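Bse634I restriction endonuclease (PDB 1KNV) is a type II restriction endonuclease that cleaves double-stranded DNA within a specific sequence, probably with the help of metal ions. Local coordinates at residues Ile24-Tyr34 with Asn46-Val54; Phe234-Val244 with Ala270-Thr278. All coordinates share one frame; numbering follows the deposited sequence.

Contact 1 of 2, residues Ile24-Tyr34 with Asn46-Val54; sequences IKPFNALIELY and NLDKLENYV
Ile24, at the end of a strand, sets its CG2 branch against Val54 CG1, 4.2 Å away. In the helix that follows, Ala29 presents CB to two residues at once, Leu50 CD2 and Val54 CG2. The small methyl sits where the backbones come nearest, the CA atoms of Ala29 and Leu50 being 6.7 Å apart. Leu30 starts out pointing away from the second helix, yet its CD2 returns to meet Leu50 CD1, while Trp78 of helix 68-93 touches both leucines. Helix 26-33 and the 46-54 part of helix 43-60, joined by a short connection, thus pack nearly at right angles (106°), with short-segment axes 10.4 Å apart at closest approach. Glu32 OE1 lies at the edge of the Tyr53 ring, in its plane, and accepts from Tyr53 OH; the modelled 2.4 Å between OE1 and OH is very short and its exact value doubtful. The carboxylate stands 77° from the ring plane, and Ser8 and Asn9 supply further hydrogen bonds to it. Leu33 follows with both branches engaged: CD1 slots between Leu50 CD2, a tight 3.5 Å away, and Tyr53 CB, while CD2 lies over the centre of the Tyr53 ring as a CH-pi contact, 3.9 Å from the centroid. Tyr53 brings its ring under Leu33 because CG stands anti to the backbone N (chi1 174°). With an alanine here, Glu32 OE1 would probably lose this donor and a gap would open against Leu33 CD2. The extended Lys49 lays its CE along Leu33 CD1. Tyr34, just past the helix, turns its ring edge to Leu50 CD2 and donates from OH to a lone pair of Asn46 OD1 at 2.8 Å, while Asn46 ND2 is held by the carbonyls of Ser42 and Thr40.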
# COMPACT_ATOMS: atom_id res chain seq x y z
N ILE B 24 -7.78 -51.75 -6.26
CA ILE B 24 -8.49 -51.40 -7.48
C ILE B 24 -7.50 -50.73 -8.43
O ILE B 24 -6.57 -50.06 -8.00
CB ILE B 24 -9.63 -50.42 -7.20
CG1 ILE B 24 -10.64 -51.06 -6.25
CG2 ILE B 24 -10.29 -50.00 -8.51
CD1 ILE B 24 -11.77 -50.14 -5.86
N LYS B 25 -7.69 -50.95 -9.73
CA LYS B 25 -6.82 -50.35 -10.73
C LYS B 25 -7.71 -49.40 -11.53
O LYS B 25 -8.25 -49.77 -12.58
CB LYS B 25 -6.24 -51.45 -11.64
CG LYS B 25 -5.50 -52.54 -10.88
CD LYS B 25 -4.39 -51.97 -10.03
CE LYS B 25 -3.31 -51.36 -10.90
NZ LYS B 25 -2.76 -52.38 -11.83
N PRO B 26 -7.88 -48.16 -11.04
CA PRO B 26 -8.71 -47.13 -11.68
C PRO B 26 -8.48 -46.89 -13.15
O PRO B 26 -9.43 -46.73 -13.91
CB PRO B 26 -8.44 -45.89 -10.83
CG PRO B 26 -7.05 -46.12 -10.32
CD PRO B 26 -7.09 -47.58 -9.94
N PHE B 27 -7.22 -46.88 -13.56
CA PHE B 27 -6.89 -46.62 -14.95
C PHE B 27 -7.27 -47.75 -15.89
O PHE B 27 -7.66 -47.50 -17.03
CB PHE B 27 -5.41 -46.28 -15.04
CG PHE B 27 -5.01 -45.11 -14.17
CD1 PHE B 27 -3.91 -45.20 -13.33
CD2 PHE B 27 -5.77 -43.94 -14.17
CE1 PHE B 27 -3.57 -44.13 -12.50
CE2 PHE B 27 -5.43 -42.87 -13.35
CZ PHE B 27 -4.33 -42.96 -12.51
N ASN B 28 -7.15 -48.99 -15.43
CA ASN B 28 -7.52 -50.12 -16.27
C ASN B 28 -9.04 -50.15 -16.40
O ASN B 28 -9.58 -50.57 -17.43
CB ASN B 28 -7.02 -51.45 -15.69
CG ASN B 28 -5.51 -51.50 -15.58
OD1 ASN B 28 -4.79 -50.97 -16.44
ND2 ASN B 28 -5.02 -52.15 -14.54
N ALA B 29 -9.73 -49.70 -15.36
CA ALA B 29 -11.18 -49.67 -15.38
C ALA B 29 -11.61 -48.70 -16.47
O ALA B 29 -12.53 -49.00 -17.25
CB ALA B 29 -11.72 -49.20 -14.03
N LEU B 30 -10.94 -47.55 -16.54
CA LEU B 30 -11.26 -46.52 -17.53
C LEU B 30 -11.05 -47.00 -18.96
O LEU B 30 -11.92 -46.85 -19.81
CB LEU B 30 -10.40 -45.28 -17.30
CG LEU B 30 -10.81 -44.40 -16.12
CD1 LEU B 30 -9.76 -43.35 -15.90
CD2 LEU B 30 -12.14 -43.75 -16.40
N ILE B 31 -9.88 -47.58 -19.21
CA ILE B 31 -9.55 -48.07 -20.54
C ILE B 31 -10.52 -49.16 -20.98
O ILE B 31 -11.04 -49.13 -22.10
CB ILE B 31 -8.12 -48.61 -20.56
CG1 ILE B 31 -7.15 -47.52 -20.11
CG2 ILE B 31 -7.76 -49.09 -21.96
CD1 ILE B 31 -5.74 -47.97 -20.05
N GLU B 32 -10.76 -50.12 -20.09
CA GLU B 32 -11.66 -51.23 -20.36
C GLU B 32 -13.06 -50.76 -20.69
O GLU B 32 -13.75 -51.39 -21.49
CB GLU B 32 -11.71 -52.19 -19.15
CG GLU B 32 -10.57 -53.21 -19.13
CD GLU B 32 -10.49 -53.97 -17.81
OE1 GLU B 32 -11.56 -54.17 -17.19
OE2 GLU B 32 -9.37 -54.36 -17.42
N LEU B 33 -13.50 -49.66 -20.10
CA LEU B 33 -14.85 -49.18 -20.36
C LEU B 33 -14.89 -48.04 -21.37
O LEU B 33 -15.97 -47.59 -21.76
CB LEU B 33 -15.53 -48.74 -19.07
CG LEU B 33 -15.78 -49.80 -18.02
CD1 LEU B 33 -16.52 -49.19 -16.84
CD2 LEU B 33 -16.59 -50.88 -18.67
N TYR B 34 -13.73 -47.58 -21.84
CA TYR B 34 -13.70 -46.51 -22.83
C TYR B 34 -12.74 -46.76 -23.99
O TYR B 34 -11.94 -45.91 -24.36
CB TYR B 34 -13.40 -45.17 -22.17
CG TYR B 34 -14.43 -44.79 -21.12
CD1 TYR B 34 -14.23 -45.09 -19.78
CD2 TYR B 34 -15.61 -44.16 -21.48
CE1 TYR B 34 -15.19 -44.78 -18.82
CE2 TYR B 34 -16.57 -43.85 -20.53
CZ TYR B 34 -16.35 -44.17 -19.21
OH TYR B 34 -17.31 -43.88 -18.27
N ASN B 46 -21.43 -41.82 -15.00
CA ASN B 46 -20.22 -42.47 -15.51
C ASN B 46 -19.40 -43.05 -14.36
O ASN B 46 -18.78 -44.11 -14.49
CB ASN B 46 -19.38 -41.46 -16.29
CG ASN B 46 -19.85 -41.32 -17.70
OD1 ASN B 46 -19.44 -42.06 -18.58
ND2 ASN B 46 -20.73 -40.36 -17.93
N LEU B 47 -19.43 -42.36 -13.23
CA LEU B 47 -18.67 -42.79 -12.06
C LEU B 47 -19.32 -44.01 -11.41
O LEU B 47 -18.62 -44.97 -11.07
CB LEU B 47 -18.56 -41.66 -11.04
CG LEU B 47 -17.72 -40.44 -11.44
CD1 LEU B 47 -17.90 -39.32 -10.42
CD2 LEU B 47 -16.29 -40.89 -11.56
N ASP B 48 -20.64 -43.98 -11.28
CA ASP B 48 -21.39 -45.10 -10.69
C ASP B 48 -21.17 -46.33 -11.56
O ASP B 48 -20.95 -47.42 -11.04
CB ASP B 48 -22.89 -44.80 -10.61
CG ASP B 48 -23.20 -43.76 -9.57
OD1 ASP B 48 -22.33 -43.53 -8.69
OD2 ASP B 48 -24.30 -43.18 -9.63
N LYS B 49 -21.19 -46.15 -12.88
CA LYS B 49 -20.98 -47.24 -13.82
C LYS B 49 -19.63 -47.89 -13.61
O LYS B 49 -19.52 -49.11 -13.52
CB LYS B 49 -21.07 -46.71 -15.24
CG LYS B 49 -20.32 -47.52 -16.28
CD LYS B 49 -20.34 -46.79 -17.61
CE LYS B 49 -19.52 -47.51 -18.67
NZ LYS B 49 -19.49 -46.70 -19.92
N LEU B 50 -18.59 -47.06 -13.54
CA LEU B 50 -17.24 -47.54 -13.32
C LEU B 50 -17.21 -48.30 -12.00
O LEU B 50 -16.63 -49.39 -11.91
CB LEU B 50 -16.26 -46.36 -13.29
CG LEU B 50 -15.84 -45.80 -14.66
CD1 LEU B 50 -15.34 -44.38 -14.53
CD2 LEU B 50 -14.75 -46.68 -15.25
N GLU B 51 -17.83 -47.74 -10.97
CA GLU B 51 -17.86 -48.38 -9.66
C GLU B 51 -18.50 -49.76 -9.74
O GLU B 51 -17.89 -50.77 -9.35
CB GLU B 51 -18.62 -47.52 -8.65
CG GLU B 51 -18.72 -48.19 -7.28
CD GLU B 51 -19.02 -47.21 -6.17
OE1 GLU B 51 -19.14 -47.66 -5.02
OE2 GLU B 51 -19.13 -45.99 -6.45
N ASN B 52 -19.74 -49.80 -10.23
CA ASN B 52 -20.47 -51.05 -10.36
C ASN B 52 -19.68 -52.02 -11.21
O ASN B 52 -19.66 -53.22 -10.94
CB ASN B 52 -21.83 -50.80 -10.99
CG ASN B 52 -22.66 -49.85 -10.17
OD1 ASN B 52 -22.61 -49.86 -8.94
ND2 ASN B 52 -23.46 -49.02 -10.85
N TYR B 53 -19.02 -51.52 -12.25
CA TYR B 53 -18.23 -52.39 -13.09
C TYR B 53 -17.18 -53.10 -12.26
O TYR B 53 -17.03 -54.31 -12.34
CB TYR B 53 -17.52 -51.60 -14.17
CG TYR B 53 -16.57 -52.46 -14.97
CD1 TYR B 53 -17.05 -53.43 -15.85
CD2 TYR B 53 -15.20 -52.28 -14.87
CE1 TYR B 53 -16.17 -54.20 -16.61
CE2 TYR B 53 -14.31 -53.04 -15.63
CZ TYR B 53 -14.81 -53.99 -16.50
OH TYR B 53 -13.93 -54.72 -17.27
N VAL B 54 -16.43 -52.33 -11.48
CA VAL B 54 -15.40 -52.92 -10.63
C VAL B 54 -16.05 -53.86 -9.62
O VAL B 54 -15.50 -54.90 -9.27
CB VAL B 54 -14.58 -51.83 -9.89
CG1 VAL B 54 -13.64 -52.46 -8.87
CG2 VAL B 54 -13.78 -51.01 -10.91

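Contact 2 of 2, residues Phe234-Val244 with Ala270-Thr278; sequences FKYYGASSEPV and AVDDIFSLT
Asp272 bonds to both main-chain polar atoms of Tyr236, its N and its O. Its backbone N donates to Tyr236 O at 2.7 Å, and its carboxylate OD2 accepts from Tyr236 N at 2.9 Å, a role that a main-chain carbonyl would fill in a regular sheet. CG of Asp272 lies anti to the carbonyl carbon (chi1 -69°), which swings the carboxylate back along residues 235-236, where Lys235 CD brushes it. The position of OD2 is less sure than the rest; Lys217 forms a salt bridge to it. Beyond this start the strands run in parallel: Gly238 N donates to Asp273 O, Gly238 O accepts from Phe275 N, Ser240 N donates to Phe275 O, and Ser240 O accepts from Leu277 N at 2.8 Å in a nearly straight bond. With helix 246-251 between them, strands 235-240 and 273-276 form a beta-alpha-beta unit of the mixed sheet in this PD-(D/E)XK-type nuclease. On one face Tyr237 and Phe275 meet obliquely, planes at 48°, with Tyr237 CD1 3.6 Å from Phe275 CE2. Ala239 CB touches Leu277 CD1 beside them, and Met286 of helix 281-291 packs on Ala239 and Phe275. On the other face Gly238 has no side chain, and Ile274 folds CD1 (chi2 67°) to within 3.3 Å of Gly238 O. Val244 CG2 closes on Ile274 CG1 at 3.7 Å as the chain returns through an ST turn, in which Ser240 OG accepts from Glu242 N at 3.1 Å. The main-chain N-H and C=O groups named are thereby paired across the strands, and if OD2 of Asp272 is placed correctly, the nearby Lys217 and the N-H of Tyr236 would probably favour the ionised carboxylate.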
# COMPACT_ATOMS: atom_id res chain seq x y z
N PHE B 234 -5.40 -12.53 -11.98
CA PHE B 234 -5.48 -13.94 -11.64
C PHE B 234 -6.80 -14.16 -10.93
O PHE B 234 -7.06 -13.55 -9.90
CB PHE B 234 -4.37 -14.38 -10.72
CG PHE B 234 -4.48 -15.81 -10.30
CD1 PHE B 234 -4.21 -16.83 -11.19
CD2 PHE B 234 -4.90 -16.13 -9.02
CE1 PHE B 234 -4.35 -18.16 -10.82
CE2 PHE B 234 -5.05 -17.46 -8.63
CZ PHE B 234 -4.78 -18.47 -9.53
N LYS B 235 -7.63 -15.04 -11.50
CA LYS B 235 -8.93 -15.35 -10.92
C LYS B 235 -8.92 -16.76 -10.36
O LYS B 235 -8.28 -17.66 -10.89
CB LYS B 235 -10.01 -15.27 -12.00
CG LYS B 235 -10.15 -13.91 -12.64
CD LYS B 235 -11.04 -13.01 -11.83
CE LYS B 235 -11.30 -11.70 -12.54
NZ LYS B 235 -10.05 -10.89 -12.65
N TYR B 236 -9.65 -16.97 -9.27
CA TYR B 236 -9.73 -18.28 -8.66
C TYR B 236 -11.19 -18.69 -8.60
O TYR B 236 -12.05 -17.90 -8.19
CB TYR B 236 -9.11 -18.26 -7.27
CG TYR B 236 -9.19 -19.59 -6.58
CD1 TYR B 236 -10.18 -19.85 -5.64
CD2 TYR B 236 -8.30 -20.62 -6.90
CE1 TYR B 236 -10.30 -21.11 -5.03
CE2 TYR B 236 -8.40 -21.87 -6.31
CZ TYR B 236 -9.41 -22.11 -5.38
OH TYR B 236 -9.54 -23.36 -4.80
N TYR B 237 -11.47 -19.92 -9.00
CA TYR B 237 -12.84 -20.44 -9.03
C TYR B 237 -13.04 -21.75 -8.26
O TYR B 237 -12.11 -22.49 -7.98
CB TYR B 237 -13.27 -20.69 -10.47
CG TYR B 237 -13.21 -19.48 -11.36
CD1 TYR B 237 -14.28 -18.59 -11.43
CD2 TYR B 237 -12.08 -19.21 -12.12
CE1 TYR B 237 -14.22 -17.47 -12.25
CE2 TYR B 237 -12.01 -18.10 -12.93
CZ TYR B 237 -13.08 -17.23 -12.99
OH TYR B 237 -13.01 -16.13 -13.81
N GLY B 238 -14.30 -22.01 -7.96
CA GLY B 238 -14.66 -23.24 -7.28
C GLY B 238 -15.65 -23.96 -8.18
O GLY B 238 -16.40 -23.33 -8.91
N ALA B 239 -15.61 -25.29 -8.16
CA ALA B 239 -16.53 -26.12 -8.94
C ALA B 239 -16.98 -27.26 -8.02
O ALA B 239 -16.16 -28.04 -7.54
CB ALA B 239 -15.84 -26.68 -10.17
N SER B 240 -18.29 -27.34 -7.77
CA SER B 240 -18.85 -28.38 -6.92
C SER B 240 -19.47 -29.48 -7.77
O SER B 240 -19.93 -29.22 -8.88
CB SER B 240 -19.93 -27.79 -6.01
OG SER B 240 -20.55 -28.81 -5.23
N SER B 241 -19.46 -30.71 -7.26
CA SER B 241 -20.06 -31.81 -8.00
C SER B 241 -21.56 -31.92 -7.67
O SER B 241 -22.26 -32.77 -8.23
CB SER B 241 -19.35 -33.12 -7.68
OG SER B 241 -18.11 -33.18 -8.36
N GLU B 242 -22.03 -31.05 -6.79
CA GLU B 242 -23.44 -31.00 -6.38
C GLU B 242 -23.99 -29.63 -6.76
O GLU B 242 -23.24 -28.68 -6.94
CB GLU B 242 -23.57 -31.16 -4.86
CG GLU B 242 -23.12 -32.50 -4.31
CD GLU B 242 -23.93 -33.66 -4.85
OE1 GLU B 242 -25.18 -33.57 -4.85
OE2 GLU B 242 -23.33 -34.67 -5.28
N PRO B 243 -25.32 -29.51 -6.90
CA PRO B 243 -25.91 -28.22 -7.25
C PRO B 243 -25.48 -27.20 -6.20
O PRO B 243 -25.19 -27.58 -5.06
CB PRO B 243 -27.41 -28.50 -7.20
CG PRO B 243 -27.49 -29.93 -7.65
CD PRO B 243 -26.36 -30.57 -6.87
N VAL B 244 -25.42 -25.93 -6.56
CA VAL B 244 -25.00 -24.91 -5.60
C VAL B 244 -26.18 -24.11 -5.05
O VAL B 244 -26.94 -23.48 -5.80
CB VAL B 244 -23.95 -23.94 -6.24
CG1 VAL B 244 -23.50 -22.88 -5.23
CG2 VAL B 244 -22.74 -24.72 -6.72
N ALA B 270 -12.67 -13.85 -2.71
CA ALA B 270 -11.57 -14.79 -2.58
C ALA B 270 -11.79 -15.80 -3.69
O ALA B 270 -10.84 -16.31 -4.27
CB ALA B 270 -11.64 -15.48 -1.22
N VAL B 271 -13.06 -16.08 -3.99
CA VAL B 271 -13.43 -17.04 -5.03
C VAL B 271 -14.29 -16.26 -6.00
O VAL B 271 -15.40 -15.87 -5.67
CB VAL B 271 -14.25 -18.21 -4.45
CG1 VAL B 271 -14.44 -19.31 -5.49
CG2 VAL B 271 -13.55 -18.78 -3.24
N ASP B 272 -13.76 -16.02 -7.19
CA ASP B 272 -14.48 -15.25 -8.20
C ASP B 272 -15.84 -15.80 -8.62
O ASP B 272 -16.74 -15.04 -8.95
CB ASP B 272 -13.57 -15.07 -9.39
CG ASP B 272 -12.42 -14.16 -9.07
OD1 ASP B 272 -12.66 -12.95 -8.96
OD2 ASP B 272 -11.28 -14.66 -8.90
N ASP B 273 -15.98 -17.11 -8.63
CA ASP B 273 -17.27 -17.69 -8.98
C ASP B 273 -17.26 -19.16 -8.63
O ASP B 273 -16.20 -19.76 -8.44
CB ASP B 273 -17.58 -17.48 -10.47
CG ASP B 273 -19.08 -17.50 -10.76
OD1 ASP B 273 -19.45 -17.14 -11.90
OD2 ASP B 273 -19.89 -17.86 -9.88
N ILE B 274 -18.46 -19.72 -8.51
CA ILE B 274 -18.61 -21.11 -8.15
C ILE B 274 -19.43 -21.78 -9.24
O ILE B 274 -20.43 -21.23 -9.72
CB ILE B 274 -19.30 -21.23 -6.76
CG1 ILE B 274 -19.60 -22.69 -6.45
CG2 ILE B 274 -20.54 -20.36 -6.72
CD1 ILE B 274 -18.36 -23.52 -6.24
N PHE B 275 -19.00 -22.97 -9.64
CA PHE B 275 -19.66 -23.72 -10.69
C PHE B 275 -20.23 -25.02 -10.15
O PHE B 275 -19.80 -25.52 -9.11
CB PHE B 275 -18.67 -24.02 -11.82
CG PHE B 275 -18.13 -22.79 -12.49
CD1 PHE B 275 -18.89 -22.12 -13.45
CD2 PHE B 275 -16.88 -22.28 -12.15
CE1 PHE B 275 -18.40 -20.96 -14.07
CE2 PHE B 275 -16.39 -21.13 -12.76
CZ PHE B 275 -17.15 -20.47 -13.72
N SER B 276 -21.21 -25.56 -10.87
CA SER B 276 -21.84 -26.82 -10.51
C SER B 276 -21.60 -27.74 -11.69
O SER B 276 -22.03 -27.46 -12.81
CB SER B 276 -23.33 -26.61 -10.28
OG SER B 276 -23.94 -27.81 -9.85
N LEU B 277 -20.89 -28.83 -11.46
CA LEU B 277 -20.60 -29.76 -12.54
C LEU B 277 -21.43 -31.03 -12.44
O LEU B 277 -21.17 -31.88 -11.59
CB LEU B 277 -19.11 -30.10 -12.54
CG LEU B 277 -18.16 -28.91 -12.67
CD1 LEU B 277 -16.73 -29.38 -12.44
CD2 LEU B 277 -18.30 -28.28 -14.04
N THR B 278 -22.44 -31.15 -13.30
CA THR B 278 -23.30 -32.33 -13.29
C THR B 278 -23.00 -33.17 -14.51
O THR B 278 -22.82 -34.38 -14.42
CB THR B 278 -24.80 -31.95 -13.31
OG1 THR B 278 -25.10 -31.10 -12.19
CG2 THR B 278 -25.66 -33.20 -13.21
O HOH W 1 -18.94 -34.19 -10.60

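Contact 1 closes before contact 2 opens along the chain; their centres lie 26 Å apart and their nearest atoms about 6 Å, without touching. Contact 1 joins two helices away from the known metal sites, although Asn46 touches Phe280, two residues past the end of 270-278. Contact 2 belongs to the sheet whose strand 191-198 holds Leu197 and beside whose strand 147-151 Asp146 lies, both seen to bind calcium in this protein: the side chain of Ala239 is about 4 Å from that of Leu197, and that of Tyr236 about 6 Å from that of Asp146. No calcium is bound to this chain. An acetate, probably from the crystallisation liquor, lies about 3 Å from the Asp273 side chain.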